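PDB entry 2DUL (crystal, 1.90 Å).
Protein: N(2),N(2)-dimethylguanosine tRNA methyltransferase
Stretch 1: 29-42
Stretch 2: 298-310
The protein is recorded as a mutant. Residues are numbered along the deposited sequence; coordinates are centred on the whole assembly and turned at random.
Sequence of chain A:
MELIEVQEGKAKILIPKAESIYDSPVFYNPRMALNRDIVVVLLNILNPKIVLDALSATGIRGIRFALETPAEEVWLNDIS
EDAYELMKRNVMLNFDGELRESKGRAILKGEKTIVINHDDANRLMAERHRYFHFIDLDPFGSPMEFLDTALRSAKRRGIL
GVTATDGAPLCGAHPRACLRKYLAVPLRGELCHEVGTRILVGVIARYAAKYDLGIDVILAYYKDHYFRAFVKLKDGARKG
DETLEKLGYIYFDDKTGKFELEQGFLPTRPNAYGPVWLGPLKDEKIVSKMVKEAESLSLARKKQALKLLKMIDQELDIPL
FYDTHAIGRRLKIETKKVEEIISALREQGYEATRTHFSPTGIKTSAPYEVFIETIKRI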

# COMPACT_ATOMS: atom_id res chain seq x y z
N ASN A 29 -5.14 16.81 0.48
CA ASN A 29 -5.64 16.33 -0.80
C ASN A 29 -6.90 15.50 -0.56
O ASN A 29 -6.83 14.38 -0.06
CB ASN A 29 -4.58 15.47 -1.49
CG ASN A 29 -5.00 15.02 -2.87
OD1 ASN A 29 -6.17 15.14 -3.25
ND2 ASN A 29 -4.05 14.49 -3.63
N PRO A 30 -8.07 16.05 -0.92
CA PRO A 30 -9.34 15.33 -0.73
C PRO A 30 -9.37 14.01 -1.51
O PRO A 30 -10.08 13.08 -1.13
CB PRO A 30 -10.38 16.33 -1.22
CG PRO A 30 -9.64 17.14 -2.24
CD PRO A 30 -8.30 17.35 -1.57
N ARG A 31 -8.60 13.95 -2.59
CA ARG A 31 -8.56 12.73 -3.40
C ARG A 31 -7.98 11.58 -2.58
O ARG A 31 -8.17 10.41 -2.91
CB ARG A 31 -7.72 12.96 -4.66
CG ARG A 31 -8.30 14.01 -5.62
CD ARG A 31 -7.39 14.24 -6.82
NE ARG A 31 -7.30 13.07 -7.69
CZ ARG A 31 -8.23 12.71 -8.57
NH1 ARG A 31 -9.32 13.45 -8.71
NH2 ARG A 31 -8.06 11.63 -9.32
N MET A 32 -7.27 11.91 -1.50
CA MET A 32 -6.66 10.91 -0.63
C MET A 32 -7.61 10.42 0.46
O MET A 32 -7.21 9.63 1.33
CB MET A 32 -5.39 11.45 0.01
CG MET A 32 -4.24 11.60 -0.97
SD MET A 32 -3.63 10.01 -1.57
CE MET A 32 -2.05 9.92 -0.75
N ALA A 33 -8.85 10.88 0.42
CA ALA A 33 -9.85 10.47 1.40
C ALA A 33 -10.14 8.98 1.23
O ALA A 33 -10.42 8.27 2.20
CB ALA A 33 -11.13 11.27 1.22
N LEU A 34 -10.07 8.50 -0.02
CA LEU A 34 -10.30 7.09 -0.32
C LEU A 34 -9.22 6.25 0.35
O LEU A 34 -9.50 5.23 0.98
CB LEU A 34 -10.25 6.85 -1.84
CG LEU A 34 -10.24 5.39 -2.31
CD1 LEU A 34 -11.52 4.71 -1.88
CD2 LEU A 34 -10.07 5.33 -3.82
N ASN A 35 -7.97 6.69 0.20
CA ASN A 35 -6.82 6.01 0.79
C ASN A 35 -7.04 5.89 2.30
O ASN A 35 -6.85 4.82 2.88
CB ASN A 35 -5.54 6.82 0.50
CG ASN A 35 -4.30 6.20 1.13
OD1 ASN A 35 -4.17 6.14 2.35
ND2 ASN A 35 -3.37 5.76 0.29
N ARG A 36 -7.45 6.98 2.93
CA ARG A 36 -7.69 6.97 4.37
C ARG A 36 -8.88 6.07 4.75
O ARG A 36 -8.88 5.43 5.80
CB ARG A 36 -7.87 8.40 4.89
CG ARG A 36 -6.57 9.21 4.87
CD ARG A 36 -6.75 10.60 5.45
NE ARG A 36 -7.35 11.54 4.50
CZ ARG A 36 -6.67 12.24 3.60
NH1 ARG A 36 -5.35 12.12 3.50
NH2 ARG A 36 -7.30 13.09 2.79
N ASP A 37 -9.90 6.01 3.88
CA ASP A 37 -11.04 5.15 4.15
C ASP A 37 -10.54 3.71 4.26
O ASP A 37 -10.92 2.98 5.18
CB ASP A 37 -12.07 5.19 3.01
CG ASP A 37 -13.03 6.36 3.11
OD1 ASP A 37 -13.25 6.89 4.22
OD2 ASP A 37 -13.59 6.74 2.05
N ILE A 38 -9.71 3.31 3.30
CA ILE A 38 -9.17 1.95 3.26
C ILE A 38 -8.45 1.58 4.55
O ILE A 38 -8.71 0.53 5.13
CB ILE A 38 -8.19 1.77 2.06
CG1 ILE A 38 -8.89 2.12 0.75
CG2 ILE A 38 -7.68 0.33 2.00
CD1 ILE A 38 -10.13 1.31 0.47
N VAL A 39 -7.56 2.46 5.01
CA VAL A 39 -6.84 2.17 6.24
C VAL A 39 -7.80 2.13 7.44
O VAL A 39 -7.65 1.29 8.33
CB VAL A 39 -5.67 3.18 6.48
CG1 VAL A 39 -6.19 4.60 6.53
CG2 VAL A 39 -4.93 2.83 7.75
N VAL A 40 -8.79 3.01 7.44
CA VAL A 40 -9.78 3.03 8.53
C VAL A 40 -10.49 1.68 8.57
O VAL A 40 -10.71 1.10 9.64
CB VAL A 40 -10.82 4.16 8.32
CG1 VAL A 40 -12.07 3.90 9.17
CG2 VAL A 40 -10.20 5.49 8.72
N VAL A 41 -10.85 1.17 7.39
CA VAL A 41 -11.53 -0.12 7.31
C VAL A 41 -10.64 -1.22 7.86
O VAL A 41 -11.06 -2.03 8.68
CB VAL A 41 -11.91 -0.46 5.85
CG1 VAL A 41 -12.42 -1.90 5.76
CG2 VAL A 41 -12.98 0.51 5.36
N LEU A 42 -9.39 -1.23 7.41
CA LEU A 42 -8.42 -2.23 7.84
C LEU A 42 -8.22 -2.22 9.35
O LEU A 42 -8.22 -3.27 9.99
CB LEU A 42 -7.08 -2.01 7.14
CG LEU A 42 -5.98 -3.02 7.48
CD1 LEU A 42 -6.46 -4.43 7.15
CD2 LEU A 42 -4.71 -2.70 6.70
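Stretch 2 298-310: SLARKKQALKLLK

Stretch 2 approaches stretch 1 as a non-helical lead-in, Ser298 to Arg301, extended at first, followed by a helix that begins at Lys302 and runs on past Lys310. Leu299 has extended backbone angles (phi/psi -118/173°), Ala300 turns to -74/-38°, and Arg301, at -135/57°, occupies the N-cap position. The partner helix, 33-42, crosses this second helix at -65°, with the axes 9.5 Å apart at their closest. The backbones come nearest at the lead-in: the CA atoms of Leu34 and Arg301 are 5.7 Å apart, those of Asp37 and Leu299 6.1 Å, and those of Ala33 and Ala300 6.3 Å.

The polar centre of the contact is Asp37, a buried residue whose CA-to-CB bond points toward stretch 2. The first amides of a helix have no carbonyl a turn earlier to receive them, and the residues leading into it likewise need acceptors from elsewhere. Asp37 supplies two. Ala300 N donates to Asp37 OD1 at 3.0 Å with an N-H...O angle of 163°, and Arg301 N donates to Asp37 OD2 at 2.7 Å and 148°. A carboxylate suits this place because its two oxygens can receive successive amides at once; OD1 also accepts a hydrogen bond elsewhere in the structure. Both carboxylate oxygens of this buried residue therefore have donors. Farther along, the helix serves itself, beginning with Ala305 N to Arg301 O at 2.9 Å. Asp37 N donates to Ala33 O at 2.9 Å within its own helix, while its carboxylate oxygens turn to stretch 2.

Arg301 folds back over the start of stretch 1. With chi1 and chi2 both m, its chain brings the guanidinium over Ala33, whose CB lies against one face, 3.7 Å from Arg301 CZ. A small methyl suits a place against the flat face of a guanidinium. Arg301 NH2 donates to Ala300 O at 2.7 Å, a bond within its own stretch that ties the guanidinium to the backbone just before it. Pro30 O lies 3.8 Å from Arg301 NH1, but its hydrogen bond comes from Ala33 N, at 3.0 Å. The alanines themselves meet at 4.1 Å, Ala33 CB to Ala300 CB.

Around this polar site the contact is apolar. Leu34 starts out sideways, but its end comes nearer, placing CD1 3.6 Å from Ala305 N and 4.1 Å from Ala305 CB; that amide already donates to Arg301 O, so a methyl beside it leaves no donor unmet. Ile38 reaches one turn farther along helix 302-310, its CD1 4.0 Å from Leu309 CG and 4.4 Å from Leu308 CD2. Leu299, two residues before the N-cap residue Arg301, points toward stretch 1 and sets its CD1 3.9 Å from Val41 CG2 and its CD2 4.4 Å from Val40 CG1. Branched aliphatic chains fit here because they fill space without bringing polar groups that would need partners.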

# COMPACT_ATOMS: atom_id res chain seq x y z
N SER A 298 -19.72 4.07 7.81
CA SER A 298 -19.98 5.30 7.10
C SER A 298 -18.58 5.81 6.76
O SER A 298 -17.77 6.04 7.66
CB SER A 298 -20.72 6.30 7.99
OG SER A 298 -19.98 6.59 9.16
N LEU A 299 -18.29 5.95 5.47
CA LEU A 299 -16.97 6.40 5.05
C LEU A 299 -17.06 7.71 4.28
O LEU A 299 -18.15 8.19 3.98
CB LEU A 299 -16.32 5.33 4.17
CG LEU A 299 -16.07 3.97 4.84
CD1 LEU A 299 -15.59 2.97 3.80
CD2 LEU A 299 -15.05 4.13 5.96
N ALA A 300 -15.90 8.28 3.97
CA ALA A 300 -15.84 9.54 3.24
C ALA A 300 -16.17 9.35 1.76
O ALA A 300 -16.83 10.18 1.14
CB ALA A 300 -14.45 10.16 3.38
N ARG A 301 -15.70 8.24 1.20
CA ARG A 301 -15.93 7.90 -0.20
C ARG A 301 -16.34 6.43 -0.26
O ARG A 301 -15.71 5.63 -0.94
CB ARG A 301 -14.65 8.11 -1.01
CG ARG A 301 -14.00 9.47 -0.83
CD ARG A 301 -14.77 10.57 -1.55
NE ARG A 301 -14.14 11.88 -1.37
CZ ARG A 301 -14.25 12.61 -0.26
NH1 ARG A 301 -13.64 13.78 -0.18
NH2 ARG A 301 -14.99 12.17 0.76
N LYS A 302 -17.40 6.10 0.47
CA LYS A 302 -17.89 4.73 0.55
C LYS A 302 -18.06 4.02 -0.79
O LYS A 302 -17.62 2.88 -0.96
CB LYS A 302 -19.21 4.70 1.33
CG LYS A 302 -19.63 3.30 1.75
CD LYS A 302 -20.73 3.33 2.80
CE LYS A 302 -21.08 1.93 3.29
NZ LYS A 302 -22.03 1.96 4.44
N LYS A 303 -18.70 4.69 -1.75
CA LYS A 303 -18.92 4.11 -3.07
C LYS A 303 -17.62 3.69 -3.74
O LYS A 303 -17.52 2.60 -4.29
CB LYS A 303 -19.67 5.10 -3.97
CG LYS A 303 -18.95 6.43 -4.16
CD LYS A 303 -18.80 7.18 -2.84
CE LYS A 303 -17.96 8.42 -3.03
NZ LYS A 303 -16.63 8.06 -3.58
N GLN A 304 -16.61 4.55 -3.68
CA GLN A 304 -15.32 4.25 -4.29
C GLN A 304 -14.57 3.18 -3.50
O GLN A 304 -13.86 2.36 -4.07
CB GLN A 304 -14.47 5.51 -4.41
CG GLN A 304 -15.02 6.52 -5.39
CD GLN A 304 -14.12 7.73 -5.54
OE1 GLN A 304 -13.91 8.49 -4.59
NE2 GLN A 304 -13.56 7.91 -6.73
N ALA A 305 -14.73 3.21 -2.18
CA ALA A 305 -14.07 2.24 -1.31
C ALA A 305 -14.56 0.82 -1.60
O ALA A 305 -13.76 -0.09 -1.80
CB ALA A 305 -14.32 2.59 0.15
N LEU A 306 -15.88 0.65 -1.63
CA LEU A 306 -16.47 -0.65 -1.89
C LEU A 306 -16.11 -1.16 -3.28
O LEU A 306 -15.84 -2.35 -3.45
CB LEU A 306 -18.00 -0.58 -1.76
CG LEU A 306 -18.57 -0.37 -0.36
CD1 LEU A 306 -20.09 -0.24 -0.45
CD2 LEU A 306 -18.18 -1.53 0.54
N LYS A 307 -16.09 -0.27 -4.26
CA LYS A 307 -15.75 -0.65 -5.63
C LYS A 307 -14.33 -1.20 -5.72
O LYS A 307 -14.09 -2.21 -6.38
CB LYS A 307 -15.90 0.55 -6.57
CG LYS A 307 -15.70 0.20 -8.04
CD LYS A 307 -16.04 1.37 -8.95
CE LYS A 307 -15.05 2.52 -8.79
NZ LYS A 307 -13.69 2.18 -9.32
N LEU A 308 -13.39 -0.53 -5.05
CA LEU A 308 -12.00 -0.97 -5.07
C LEU A 308 -11.81 -2.27 -4.29
O LEU A 308 -11.19 -3.21 -4.78
CB LEU A 308 -11.09 0.11 -4.49
CG LEU A 308 -9.61 -0.24 -4.38
CD1 LEU A 308 -9.06 -0.57 -5.76
CD2 LEU A 308 -8.84 0.92 -3.76
N LEU A 309 -12.36 -2.32 -3.08
CA LEU A 309 -12.25 -3.50 -2.24
C LEU A 309 -12.91 -4.74 -2.84
O LEU A 309 -12.43 -5.86 -2.68
CB LEU A 309 -12.82 -3.20 -0.85
CG LEU A 309 -12.05 -2.19 0.01
CD1 LEU A 309 -12.80 -1.89 1.30
CD2 LEU A 309 -10.66 -2.74 0.32
N LYS A 310 -14.03 -4.55 -3.55
CA LYS A 310 -14.71 -5.68 -4.17
C LYS A 310 -13.90 -6.21 -5.34
O LYS A 310 -13.85 -7.42 -5.57
CB LYS A 310 -16.12 -5.28 -4.63
CG LYS A 310 -17.09 -5.04 -3.49
CD LYS A 310 -18.46 -4.60 -3.99
CE LYS A 310 -19.43 -4.41 -2.83
NZ LYS A 310 -20.76 -3.92 -3.28